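Local atomic coordinates of dehydrogenase (PDB entry 3Q2I), a protein that probably oxidises UDP-N-acetylglucosaminuronic acid with NAD+ as cofactor, on the way to 2,3-diacetamido-2,3-dideoxy-D-mannuronic acid. Residues K106-R111 with E117-A122; V79-P84 with P89-E94; A65-M70 with I93-A98; N26-A31 with H101-K106. One frame throughout, in Å; residues are numbered along the deposited sequence.

Interaction 1: K106-R111 with E117-A122; sequences KPMATR and EMVKAA. With NAI (1,4-dihydronicotinamide adenine dinucleotide), chain B.
Two residues ahead of Met108, whose side chain packs on Met118 and Val119, Lys106 O accepts a 2.7 Å hydrogen bond from the nicotinamide-ribose hydroxyl O2D of NADH. The NZ of the same lysine is hydrogen-bonded to Asn190 O and to O4' of the bound UDP-sugar, so cofactor and UDP-sugar both meet this residue. A cis peptide leads into Pro107, as in the Glu-Lys-Pro motif of this oxidoreductase family, and the chain then turns away from the cofactor toward helix 112-125. There the contact is carried by two methionines of near-identical conformation. In each, CG stands between the backbone N and carbonyl carbon (chi1 67° in Met108, 64° in Met118), and the chain stays extended until it bends at the terminal methyl. Met108 CE rests against side chains of the helix, 4.0 Å from Met118 CG and 3.8 Å from Val119 CG2. Met118 reaches back the other way: its SD comes within 3.2 Å of Met108 O, a buried carbonyl without a hydrogen-bond partner that lies nearly in line with the Met118 CG-SD bond (about 167°). No hydrogen bond joins the two segments, and most of the 158 Å² they bury is hydrocarbon and sulfur. Helix 88-97 covers Met118 and Ala109 through Pro89, helix 325-344 packs on Met108 and Val119 through Leu329, and Leu129 of strand 129-131 lies against Met118 and Val119.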
# COMPACT_ATOMS: atom_id res chain seq x y z
N LYS A 106 -26.93 23.16 9.29
CA LYS A 106 -25.63 22.58 8.89
C LYS A 106 -24.97 22.02 10.14
O LYS A 106 -25.25 22.42 11.27
CB LYS A 106 -24.76 23.66 8.25
CG LYS A 106 -24.37 24.79 9.22
CD LYS A 106 -23.30 24.37 10.23
CE LYS A 106 -22.38 25.51 10.63
NZ LYS A 106 -21.35 25.14 11.70
N PRO A 107 -24.02 21.11 9.96
CA PRO A 107 -23.92 20.38 8.69
C PRO A 107 -25.07 19.39 8.62
O PRO A 107 -25.67 19.04 9.64
CB PRO A 107 -22.61 19.60 8.85
CG PRO A 107 -22.54 19.30 10.35
CD PRO A 107 -23.20 20.54 11.05
N MET A 108 -25.40 18.94 7.41
CA MET A 108 -26.55 18.08 7.24
C MET A 108 -26.41 16.73 7.93
O MET A 108 -27.38 16.13 8.35
CB MET A 108 -26.96 17.91 5.78
CG MET A 108 -25.88 17.13 5.00
SD MET A 108 -26.04 17.27 3.18
CE MET A 108 -27.58 16.41 2.92
N ALA A 109 -25.16 16.24 8.02
CA ALA A 109 -24.88 14.97 8.69
C ALA A 109 -23.45 15.02 9.20
O ALA A 109 -22.71 15.95 8.85
CB ALA A 109 -25.04 13.75 7.71
N THR A 110 -23.08 14.01 10.00
CA THR A 110 -21.70 13.92 10.50
C THR A 110 -20.98 12.73 9.86
O THR A 110 -19.79 12.52 10.13
CB THR A 110 -21.64 13.77 12.01
OG1 THR A 110 -22.39 12.62 12.44
CG2 THR A 110 -22.20 15.03 12.74
N ARG A 111 -21.72 11.92 9.14
CA ARG A 111 -21.22 10.67 8.49
C ARG A 111 -21.76 10.60 7.09
O ARG A 111 -22.91 11.03 6.80
CB ARG A 111 -21.64 9.41 9.26
CG ARG A 111 -20.90 9.32 10.56
CD ARG A 111 -21.72 8.69 11.68
NE ARG A 111 -20.88 8.48 12.86
CZ ARG A 111 -21.27 7.71 13.86
NH1 ARG A 111 -22.46 7.14 13.82
NH2 ARG A 111 -20.49 7.54 14.91
N GLU A 117 -28.41 9.01 2.86
CA GLU A 117 -29.70 8.41 3.19
C GLU A 117 -30.74 9.52 3.37
O GLU A 117 -31.91 9.34 2.99
CB GLU A 117 -29.61 7.53 4.43
CG GLU A 117 -28.93 6.19 4.14
CD GLU A 117 -29.56 5.39 2.97
OE1 GLU A 117 -30.78 5.47 2.71
OE2 GLU A 117 -28.82 4.66 2.28
N MET A 118 -30.36 10.68 3.90
CA MET A 118 -31.37 11.73 4.05
C MET A 118 -31.81 12.29 2.69
O MET A 118 -33.00 12.60 2.45
CB MET A 118 -30.93 12.77 5.09
CG MET A 118 -29.72 13.55 4.74
SD MET A 118 -28.99 14.32 6.22
CE MET A 118 -30.23 15.63 6.55
N VAL A 119 -30.89 12.39 1.73
CA VAL A 119 -31.19 12.80 0.36
C VAL A 119 -32.09 11.75 -0.34
O VAL A 119 -33.05 12.13 -1.05
CB VAL A 119 -29.90 13.13 -0.43
CG1 VAL A 119 -30.17 13.37 -1.93
CG2 VAL A 119 -29.23 14.38 0.21
N LYS A 120 -31.76 10.48 -0.19
CA LYS A 120 -32.52 9.38 -0.81
C LYS A 120 -33.97 9.40 -0.28
O LYS A 120 -34.91 9.23 -1.08
CB LYS A 120 -31.88 8.02 -0.47
CG LYS A 120 -32.59 6.80 -1.12
CD LYS A 120 -31.71 5.55 -1.09
CE LYS A 120 -30.97 5.39 -2.42
NZ LYS A 120 -31.75 4.64 -3.47
N ALA A 121 -34.15 9.70 1.02
CA ALA A 121 -35.49 9.64 1.66
C ALA A 121 -36.31 10.81 1.16
O ALA A 121 -37.52 10.63 0.90
CB ALA A 121 -35.38 9.68 3.20
N ALA A 122 -35.71 11.98 1.06
CA ALA A 122 -36.40 13.14 0.52
C ALA A 122 -36.72 12.92 -0.95
O ALA A 122 -37.82 13.26 -1.40
CB ALA A 122 -35.59 14.42 0.74
PA NAI B . -27.88 23.56 21.29
O1A NAI B . -27.24 22.53 22.14
O2A NAI B . -27.94 25.06 21.80
O5B NAI B . -29.36 23.20 20.89
C5B NAI B . -29.69 21.90 21.32
C4B NAI B . -31.20 21.75 21.27
O4B NAI B . -31.66 20.50 20.73
C3B NAI B . -31.36 21.68 22.79
O3B NAI B . -32.35 22.61 23.24
C2B NAI B . -31.59 20.19 23.10
O2B NAI B . -32.36 19.94 24.27
C1B NAI B . -32.37 19.83 21.81
N9A NAI B . -32.47 18.41 21.57
C8A NAI B . -31.46 17.49 21.67
N7A NAI B . -31.93 16.33 21.30
C5A NAI B . -33.22 16.45 20.84
C6A NAI B . -34.20 15.56 20.35
N6A NAI B . -33.96 14.22 20.17
N1A NAI B . -35.41 16.06 20.05
C2A NAI B . -35.66 17.34 20.23
N3A NAI B . -34.79 18.23 20.69
C4A NAI B . -33.56 17.79 21.03
O3 NAI B . -27.12 23.57 19.90
PN NAI B . -27.10 24.67 18.81
O1N NAI B . -25.86 25.51 18.91
O2N NAI B . -28.43 25.45 18.65
O5D NAI B . -26.69 23.92 17.42
C5D NAI B . -27.85 23.34 16.86
C4D NAI B . -27.61 22.91 15.42
O4D NAI B . -27.42 24.14 14.69
C3D NAI B . -26.27 22.15 15.18
O3D NAI B . -26.51 21.26 14.08
C2D NAI B . -25.31 23.24 14.72
O2D NAI B . -24.32 22.75 13.82
C1D NAI B . -26.22 24.24 13.95
N1N NAI B . -25.71 25.59 13.93
C2N NAI B . -25.63 26.23 12.78
C3N NAI B . -25.07 27.51 12.68
C7N NAI B . -25.02 28.23 11.39
O7N NAI B . -24.23 29.11 11.10
N7N NAI B . -25.92 27.93 10.41
C4N NAI B . -24.50 28.05 13.85
C5N NAI B . -24.70 27.39 15.04
C6N NAI B . -25.30 26.15 15.07

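Interaction 2: V79-P84 with P89-E94; sequences VILTTP and PTQSIE. With NAI (1,4-dihydronicotinamide adenine dinucleotide), chain B.
Gln91 and Leu81 bury the most surface here, their side chains running past each other in opposite directions, with Thr83 meeting the far end of the glutamine. The side chain of Leu81 leaves strand 78-81 toward helix 88-97 and divides its two methyls between successive helix residues. Leu81 CD1 lies 3.6 Å from Ser92 N and 3.8 Å from Ser92 CB, pressing on the helix backbone itself, while Leu81 CD2 sits 4.2 Å from Gln91 CB. The branch is brought there by a chi1 of -55°, which sets CG opposite the carbonyl carbon. Gln91 is extended beyond CG (chi2 -175°), a shape that carries its amide off the helix as far as the loop that follows the strand. Gln91 NE2 arrives 2.7 Å from Thr83 OG1 and 3.3 Å from Thr83 CG2, so the amide nitrogen is wedged against both branches of the threonine. The strand and helix are the first two elements of the beta-alpha-beta unit 78-81, 88-97, 101-104 of the NAD-binding Rossmann fold, and the loop leaving the strand's C-terminal end forms part of the dinucleotide site. Thr83 CG2 accordingly also touches the adenine, 3.7 Å from C4A of NADH, and Pro84 CD packs 3.5 Å from its C8A. Behind the strand, Thr82 OG1 is hydrogen-bonded to Gly20 O, tying this loop to the end of strand 14-19. Val102 and Thr104 of strand 101-104 also touch Leu81, and Val102 packs on Ser92 as well.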
# COMPACT_ATOMS: atom_id res chain seq x y z
N VAL A 79 -40.39 21.26 8.28
CA VAL A 79 -39.96 20.94 9.64
C VAL A 79 -38.49 21.34 9.70
O VAL A 79 -37.71 20.95 8.82
CB VAL A 79 -40.09 19.45 10.01
CG1 VAL A 79 -39.55 19.18 11.44
CG2 VAL A 79 -41.56 19.01 10.01
N ILE A 80 -38.14 22.18 10.66
CA ILE A 80 -36.81 22.79 10.73
C ILE A 80 -36.04 21.99 11.78
O ILE A 80 -36.55 21.71 12.88
CB ILE A 80 -36.91 24.23 11.26
CG1 ILE A 80 -37.77 25.09 10.32
CG2 ILE A 80 -35.54 24.82 11.42
CD1 ILE A 80 -38.52 26.22 11.07
N LEU A 81 -34.81 21.56 11.44
CA LEU A 81 -34.02 20.75 12.38
C LEU A 81 -32.87 21.59 12.96
O LEU A 81 -31.91 21.93 12.25
CB LEU A 81 -33.39 19.56 11.61
CG LEU A 81 -34.42 18.72 10.86
CD1 LEU A 81 -33.69 17.48 10.25
CD2 LEU A 81 -35.51 18.28 11.78
N THR A 82 -33.00 21.98 14.23
CA THR A 82 -31.99 22.79 14.91
C THR A 82 -31.51 22.02 16.17
O THR A 82 -31.14 22.60 17.20
CB THR A 82 -32.54 24.21 15.26
OG1 THR A 82 -33.83 24.04 15.85
CG2 THR A 82 -32.61 25.13 14.07
N THR A 83 -31.46 20.70 16.04
CA THR A 83 -30.91 19.74 16.99
C THR A 83 -29.42 19.52 16.80
O THR A 83 -28.82 20.03 15.84
CB THR A 83 -31.62 18.40 16.82
OG1 THR A 83 -31.74 18.10 15.41
CG2 THR A 83 -33.04 18.45 17.44
N PRO A 84 -28.81 18.81 17.74
CA PRO A 84 -27.42 18.39 17.49
C PRO A 84 -27.21 17.78 16.09
O PRO A 84 -28.05 17.02 15.62
CB PRO A 84 -27.23 17.32 18.56
CG PRO A 84 -28.06 17.84 19.76
CD PRO A 84 -29.32 18.35 19.05
N PRO A 89 -29.74 13.52 10.40
CA PRO A 89 -30.15 12.51 9.42
C PRO A 89 -31.35 11.68 9.83
O PRO A 89 -32.28 11.50 9.01
CB PRO A 89 -28.84 11.67 9.24
CG PRO A 89 -27.77 12.74 9.46
CD PRO A 89 -28.30 13.43 10.73
N THR A 90 -31.34 11.09 11.03
CA THR A 90 -32.47 10.25 11.44
C THR A 90 -33.74 11.12 11.49
O THR A 90 -34.79 10.64 11.07
CB THR A 90 -32.32 9.46 12.74
OG1 THR A 90 -31.88 10.29 13.80
CG2 THR A 90 -31.33 8.31 12.58
N GLN A 91 -33.61 12.34 12.03
CA GLN A 91 -34.81 13.21 12.09
C GLN A 91 -35.30 13.59 10.70
O GLN A 91 -36.52 13.55 10.42
CB GLN A 91 -34.57 14.42 13.01
CG GLN A 91 -34.15 14.00 14.40
CD GLN A 91 -34.03 15.13 15.39
OE1 GLN A 91 -34.32 14.93 16.57
NE2 GLN A 91 -33.65 16.31 14.95
N SER A 92 -34.41 13.99 9.80
CA SER A 92 -34.81 14.34 8.43
C SER A 92 -35.54 13.19 7.77
O SER A 92 -36.61 13.36 7.14
CB SER A 92 -33.56 14.72 7.60
OG SER A 92 -33.94 15.15 6.31
N ILE A 93 -34.96 11.99 7.83
CA ILE A 93 -35.57 10.82 7.21
C ILE A 93 -36.99 10.55 7.79
O ILE A 93 -37.93 10.29 7.02
CB ILE A 93 -34.64 9.58 7.41
CG1 ILE A 93 -33.34 9.72 6.61
CG2 ILE A 93 -35.35 8.28 7.03
CD1 ILE A 93 -32.21 8.65 7.03
N GLU A 94 -37.14 10.69 9.10
CA GLU A 94 -38.47 10.53 9.72
C GLU A 94 -39.46 11.58 9.20
O GLU A 94 -40.60 11.20 8.80
CB GLU A 94 -38.36 10.64 11.24
CG GLU A 94 -39.63 10.09 11.93
CD GLU A 94 -39.60 10.22 13.45
OE1 GLU A 94 -40.70 10.07 14.03
OE2 GLU A 94 -38.55 10.54 14.07
PA NAI B . -27.88 23.56 21.29
O1A NAI B . -27.24 22.53 22.14
O2A NAI B . -27.94 25.06 21.80
O5B NAI B . -29.36 23.20 20.89
C5B NAI B . -29.69 21.90 21.32
C4B NAI B . -31.20 21.75 21.27
O4B NAI B . -31.66 20.50 20.73
C3B NAI B . -31.36 21.68 22.79
O3B NAI B . -32.35 22.61 23.24
C2B NAI B . -31.59 20.19 23.10
O2B NAI B . -32.36 19.94 24.27
C1B NAI B . -32.37 19.83 21.81
N9A NAI B . -32.47 18.41 21.57
C8A NAI B . -31.46 17.49 21.67
N7A NAI B . -31.93 16.33 21.30
C5A NAI B . -33.22 16.45 20.84
C6A NAI B . -34.20 15.56 20.35
N6A NAI B . -33.96 14.22 20.17
N1A NAI B . -35.41 16.06 20.05
C2A NAI B . -35.66 17.34 20.23
N3A NAI B . -34.79 18.23 20.69
C4A NAI B . -33.56 17.79 21.03
O3 NAI B . -27.12 23.57 19.90
PN NAI B . -27.10 24.67 18.81
O1N NAI B . -25.86 25.51 18.91
O2N NAI B . -28.43 25.45 18.65
O5D NAI B . -26.69 23.92 17.42
C5D NAI B . -27.85 23.34 16.86
C4D NAI B . -27.61 22.91 15.42
O4D NAI B . -27.42 24.14 14.69
C3D NAI B . -26.27 22.15 15.18
O3D NAI B . -26.51 21.26 14.08
C2D NAI B . -25.31 23.24 14.72
O2D NAI B . -24.32 22.75 13.82
C1D NAI B . -26.22 24.24 13.95
N1N NAI B . -25.71 25.59 13.93
C2N NAI B . -25.63 26.23 12.78
C3N NAI B . -25.07 27.51 12.68
C7N NAI B . -25.02 28.23 11.39
O7N NAI B . -24.23 29.11 11.10
N7N NAI B . -25.92 27.93 10.41
C4N NAI B . -24.50 28.05 13.85
C5N NAI B . -24.70 27.39 15.04
C6N NAI B . -25.30 26.15 15.07

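Interaction 3: A65-M70 with I93-A98; sequences ASLTDM and IECSEA
The carboxylate of Glu94 meets Leu67 with one face and Thr68 with an edge. Leu67 CD2 lies over that face on the OE2 side, 3.8 Å from Glu94 OE2. At the edge, Thr68 OG1 donates a 2.8 Å hydrogen bond to the syn lone pair of Glu94 OE1, on the side of the other oxygen. A water donates to Glu94 OE2 at 2.6 Å and weakly to Thr68 OG1 at 3.3 Å, so carboxylate, hydroxyl and water close a small ring. With CG opposite its own backbone N (chi1 -164°) and an extended chain, Glu94 spans the distance to helix 67-73, and its side chain crosses that of Thr68 at about a right angle. Within the Rossmann fold, this joins the start of helix 67-73 to the C-terminal half of helix 88-97, side by side on the same face of the parallel sheet. Ser66 is the N-cap of the former helix: its OG accepts from Asp69 N at 3.2 Å, nearly straight at 166°. Beneath the polar edge, Leu67 CD1 makes a loose apolar contact with Cys95 SG, at 4.4 Å. Lys126 of a neighbouring subunit is also hydrogen-bonded through NZ to Thr68 OG1.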
# COMPACT_ATOMS: atom_id res chain seq x y z
N ALA A 65 -43.02 17.26 23.22
CA ALA A 65 -41.91 16.66 23.94
C ALA A 65 -41.11 15.64 23.12
O ALA A 65 -40.04 15.22 23.56
CB ALA A 65 -42.40 16.00 25.22
N SER A 66 -41.67 15.18 22.00
CA SER A 66 -40.91 14.34 21.09
C SER A 66 -41.18 14.74 19.64
O SER A 66 -42.27 15.22 19.31
CB SER A 66 -41.19 12.86 21.33
OG SER A 66 -42.38 12.47 20.69
N LEU A 67 -40.23 14.50 18.75
CA LEU A 67 -40.42 14.76 17.34
C LEU A 67 -41.54 13.89 16.77
O LEU A 67 -42.35 14.35 15.97
CB LEU A 67 -39.09 14.54 16.57
CG LEU A 67 -39.29 14.61 15.07
CD1 LEU A 67 -39.70 15.96 14.60
CD2 LEU A 67 -37.95 14.26 14.40
N THR A 68 -41.57 12.63 17.17
CA THR A 68 -42.53 11.68 16.63
C THR A 68 -43.97 12.13 16.91
O THR A 68 -44.81 12.06 16.01
CB THR A 68 -42.32 10.26 17.17
OG1 THR A 68 -41.01 9.78 16.81
CG2 THR A 68 -43.33 9.34 16.52
N ASP A 69 -44.21 12.64 18.11
CA ASP A 69 -45.50 13.29 18.42
C ASP A 69 -45.77 14.54 17.60
O ASP A 69 -46.88 14.69 17.08
CB ASP A 69 -45.53 13.71 19.88
CG ASP A 69 -45.58 12.54 20.81
OD1 ASP A 69 -45.86 11.43 20.31
OD2 ASP A 69 -45.33 12.73 22.01
N MET A 70 -44.83 15.47 17.54
CA MET A 70 -45.04 16.68 16.76
C MET A 70 -45.42 16.31 15.32
O MET A 70 -46.30 16.96 14.73
CB MET A 70 -43.86 17.66 16.84
CG MET A 70 -43.96 18.88 15.94
SD MET A 70 -42.77 20.20 16.19
CE MET A 70 -41.35 19.40 15.39
N ILE A 93 -34.96 11.99 7.83
CA ILE A 93 -35.57 10.82 7.21
C ILE A 93 -36.99 10.55 7.79
O ILE A 93 -37.93 10.29 7.02
CB ILE A 93 -34.64 9.58 7.41
CG1 ILE A 93 -33.34 9.72 6.61
CG2 ILE A 93 -35.35 8.28 7.03
CD1 ILE A 93 -32.21 8.65 7.03
N GLU A 94 -37.14 10.69 9.10
CA GLU A 94 -38.47 10.53 9.72
C GLU A 94 -39.46 11.58 9.20
O GLU A 94 -40.60 11.20 8.80
CB GLU A 94 -38.36 10.64 11.24
CG GLU A 94 -39.63 10.09 11.93
CD GLU A 94 -39.60 10.22 13.45
OE1 GLU A 94 -40.70 10.07 14.03
OE2 GLU A 94 -38.55 10.54 14.07
N CYS A 95 -39.04 12.85 9.15
CA CYS A 95 -39.84 13.93 8.53
C CYS A 95 -40.24 13.60 7.09
O CYS A 95 -41.41 13.69 6.71
CB CYS A 95 -39.14 15.29 8.57
SG CYS A 95 -38.89 15.91 10.23
N SER A 96 -39.26 13.21 6.27
CA SER A 96 -39.56 12.89 4.89
C SER A 96 -40.57 11.76 4.79
O SER A 96 -41.52 11.83 3.98
CB SER A 96 -38.32 12.48 4.11
OG SER A 96 -37.41 13.55 4.02
N GLU A 97 -40.35 10.71 5.57
CA GLU A 97 -41.21 9.55 5.51
C GLU A 97 -42.63 9.85 6.03
O GLU A 97 -43.55 9.11 5.71
CB GLU A 97 -40.59 8.39 6.28
CG GLU A 97 -39.36 7.86 5.55
CD GLU A 97 -38.67 6.73 6.25
OE1 GLU A 97 -39.02 6.39 7.41
OE2 GLU A 97 -37.73 6.19 5.63
N ALA A 98 -42.79 10.91 6.82
CA ALA A 98 -44.11 11.35 7.29
C ALA A 98 -44.72 12.39 6.36
O ALA A 98 -45.76 12.98 6.67
CB ALA A 98 -44.03 11.95 8.70
O HOH W 1 -37.85 10.74 16.57

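Interaction 4: N26-A31 with H101-K106; sequences NNHFGA and HVMTEK. With NAI (1,4-dihydronicotinamide adenine dinucleotide), chain B.
His28 and Glu105 meet through a hydrogen bond from His28 NE2 to Glu105 OE1, 2.7 Å long with an N-H...O angle of 153°. The donor approaches the anti lone pair of OE1, and the oxygen lies close to the imidazole plane. Ring and carboxylate planes stand 86° apart, so the carboxylate is turned almost perpendicular to the ring at whose edge it sits. The other oxygen, Glu105 OE2, faces the cofactor: the carboxamide N7N of NADH donates to it at 2.8 Å and 170°, and Lys106 N adds a 3.1 Å bond. Bonds at both oxygens should restrict rotation of the carboxylate, which probably helps to orient the nicotinamide amide. Met103 SD occupies another part of the imidazole edge, 4.0 Å from His28 CE1, an in-plane sulfur-aromatic contact. These residues bring helix 25-34, which follows the first strand of the Rossmann fold, against the C-terminal end of strand 101-104, where the dinucleotide is bound. The chain of Lys106, next in sequence, passes over one face of the nicotinamide, its CE 3.9 Å from C7N of NADH. Farther out, Tyr308 OH of helix 304-315 is hydrogen-bonded to His28 ND1, holding the ring from its other nitrogen. His304 NE2 is hydrogen-bonded to Glu105 OE1, giving that oxygen a second partner, and its ring packs edge-to-face with His28. On the strand side, Thr104 OG1 donates to Glu105 O at 2.9 Å.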
# COMPACT_ATOMS: atom_id res chain seq x y z
N ASN A 26 -32.84 30.45 18.24
CA ASN A 26 -33.06 31.90 18.37
C ASN A 26 -33.03 32.67 17.04
O ASN A 26 -33.88 33.52 16.74
CB ASN A 26 -32.03 32.43 19.38
CG ASN A 26 -32.14 33.91 19.62
OD1 ASN A 26 -33.09 34.39 20.26
ND2 ASN A 26 -31.15 34.64 19.14
N ASN A 27 -32.06 32.36 16.18
CA ASN A 27 -31.93 33.04 14.90
C ASN A 27 -33.05 32.67 13.93
O ASN A 27 -33.36 33.45 13.03
CB ASN A 27 -30.63 32.67 14.18
CG ASN A 27 -29.41 33.08 14.95
OD1 ASN A 27 -28.58 33.85 14.47
ND2 ASN A 27 -29.26 32.52 16.13
N HIS A 28 -33.57 31.45 14.04
CA HIS A 28 -34.69 31.03 13.22
C HIS A 28 -35.96 31.72 13.72
O HIS A 28 -36.76 32.19 12.89
CB HIS A 28 -34.86 29.50 13.25
CG HIS A 28 -33.77 28.76 12.53
ND1 HIS A 28 -33.93 28.20 11.28
CD2 HIS A 28 -32.50 28.46 12.92
CE1 HIS A 28 -32.80 27.62 10.91
NE2 HIS A 28 -31.92 27.75 11.89
N PHE A 29 -36.15 31.76 15.04
CA PHE A 29 -37.31 32.54 15.57
C PHE A 29 -37.29 33.99 15.03
O PHE A 29 -38.29 34.49 14.50
CB PHE A 29 -37.36 32.53 17.10
CG PHE A 29 -37.48 31.15 17.74
CD1 PHE A 29 -37.99 30.05 17.05
CD2 PHE A 29 -37.01 30.94 19.04
CE1 PHE A 29 -38.08 28.82 17.67
CE2 PHE A 29 -37.10 29.71 19.67
CZ PHE A 29 -37.64 28.62 18.98
N GLY A 30 -36.16 34.67 15.17
CA GLY A 30 -36.02 36.03 14.66
C GLY A 30 -36.35 36.11 13.18
O GLY A 30 -37.06 37.02 12.73
N ALA A 31 -35.82 35.17 12.41
CA ALA A 31 -36.05 35.17 10.98
C ALA A 31 -37.53 35.04 10.65
O ALA A 31 -38.02 35.70 9.73
CB ALA A 31 -35.25 34.03 10.31
N HIS A 101 -41.55 18.45 3.86
CA HIS A 101 -40.31 19.15 3.53
C HIS A 101 -39.50 19.42 4.79
O HIS A 101 -40.05 19.61 5.89
CB HIS A 101 -40.63 20.50 2.86
CG HIS A 101 -41.60 20.39 1.73
ND1 HIS A 101 -41.28 19.79 0.53
CD2 HIS A 101 -42.89 20.80 1.61
CE1 HIS A 101 -42.30 19.90 -0.31
NE2 HIS A 101 -43.30 20.48 0.34
N VAL A 102 -38.18 19.35 4.63
CA VAL A 102 -37.27 19.46 5.77
C VAL A 102 -36.30 20.60 5.50
O VAL A 102 -35.79 20.77 4.38
CB VAL A 102 -36.49 18.14 5.94
CG1 VAL A 102 -35.32 18.34 6.96
CG2 VAL A 102 -37.40 17.02 6.38
N MET A 103 -36.00 21.39 6.52
CA MET A 103 -34.91 22.35 6.42
C MET A 103 -33.94 21.95 7.53
O MET A 103 -34.31 22.01 8.70
CB MET A 103 -35.37 23.79 6.76
CG MET A 103 -34.20 24.77 6.80
SD MET A 103 -34.63 26.36 7.60
CE MET A 103 -36.24 26.39 6.88
N THR A 104 -32.74 21.49 7.20
CA THR A 104 -31.83 21.05 8.26
C THR A 104 -30.77 22.12 8.46
O THR A 104 -30.27 22.72 7.50
CB THR A 104 -31.16 19.67 7.94
OG1 THR A 104 -30.27 19.37 9.04
CG2 THR A 104 -30.34 19.81 6.63
N GLU A 105 -30.44 22.41 9.72
CA GLU A 105 -29.24 23.18 9.99
C GLU A 105 -27.99 22.41 9.48
O GLU A 105 -28.07 21.21 9.23
CB GLU A 105 -29.11 23.50 11.47
CG GLU A 105 -29.66 24.92 11.78
CD GLU A 105 -28.87 26.04 11.16
OE1 GLU A 105 -29.33 27.22 11.20
OE2 GLU A 105 -27.81 25.83 10.55
N LYS A 106 -26.93 23.16 9.29
CA LYS A 106 -25.63 22.58 8.89
C LYS A 106 -24.97 22.02 10.14
O LYS A 106 -25.25 22.42 11.27
CB LYS A 106 -24.76 23.66 8.25
CG LYS A 106 -24.37 24.79 9.22
CD LYS A 106 -23.30 24.37 10.23
CE LYS A 106 -22.38 25.51 10.63
NZ LYS A 106 -21.35 25.14 11.70
PA NAI B . -27.88 23.56 21.29
O1A NAI B . -27.24 22.53 22.14
O2A NAI B . -27.94 25.06 21.80
O5B NAI B . -29.36 23.20 20.89
C5B NAI B . -29.69 21.90 21.32
C4B NAI B . -31.20 21.75 21.27
O4B NAI B . -31.66 20.50 20.73
C3B NAI B . -31.36 21.68 22.79
O3B NAI B . -32.35 22.61 23.24
C2B NAI B . -31.59 20.19 23.10
O2B NAI B . -32.36 19.94 24.27
C1B NAI B . -32.37 19.83 21.81
N9A NAI B . -32.47 18.41 21.57
C8A NAI B . -31.46 17.49 21.67
N7A NAI B . -31.93 16.33 21.30
C5A NAI B . -33.22 16.45 20.84
C6A NAI B . -34.20 15.56 20.35
N6A NAI B . -33.96 14.22 20.17
N1A NAI B . -35.41 16.06 20.05
C2A NAI B . -35.66 17.34 20.23
N3A NAI B . -34.79 18.23 20.69
C4A NAI B . -33.56 17.79 21.03
O3 NAI B . -27.12 23.57 19.90
PN NAI B . -27.10 24.67 18.81
O1N NAI B . -25.86 25.51 18.91
O2N NAI B . -28.43 25.45 18.65
O5D NAI B . -26.69 23.92 17.42
C5D NAI B . -27.85 23.34 16.86
C4D NAI B . -27.61 22.91 15.42
O4D NAI B . -27.42 24.14 14.69
C3D NAI B . -26.27 22.15 15.18
O3D NAI B . -26.51 21.26 14.08
C2D NAI B . -25.31 23.24 14.72
O2D NAI B . -24.32 22.75 13.82
C1D NAI B . -26.22 24.24 13.95
N1N NAI B . -25.71 25.59 13.93
C2N NAI B . -25.63 26.23 12.78
C3N NAI B . -25.07 27.51 12.68
C7N NAI B . -25.02 28.23 11.39
O7N NAI B . -24.23 29.11 11.10
N7N NAI B . -25.92 27.93 10.41
C4N NAI B . -24.50 28.05 13.85
C5N NAI B . -24.70 27.39 15.04
C6N NAI B . -25.30 26.15 15.07

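Overall arrangement
From the N terminus, helix 25-34 opens the longest loop, which interaction 4 closes some 70 residues later on strand 101-104. Interactions 2 and 3 are nested inside it. Interaction 3 spans from helix 67-73 to helix 88-97, and interaction 2 runs from strand 78-81 to the same helix; the two share Ile93 and Glu94. Interaction 1 follows in series, a short closure between the loop after strand 101-104 and helix 112-125, and shares Lys106 with interaction 4. Strands 78-81 and 101-104, neighbours in the parallel sheet, connect interactions 2 and 4, while Pro89 and Ser92 of helix 88-97 pack against interaction 1. Interactions 1, 2 and 4 all touch NADH.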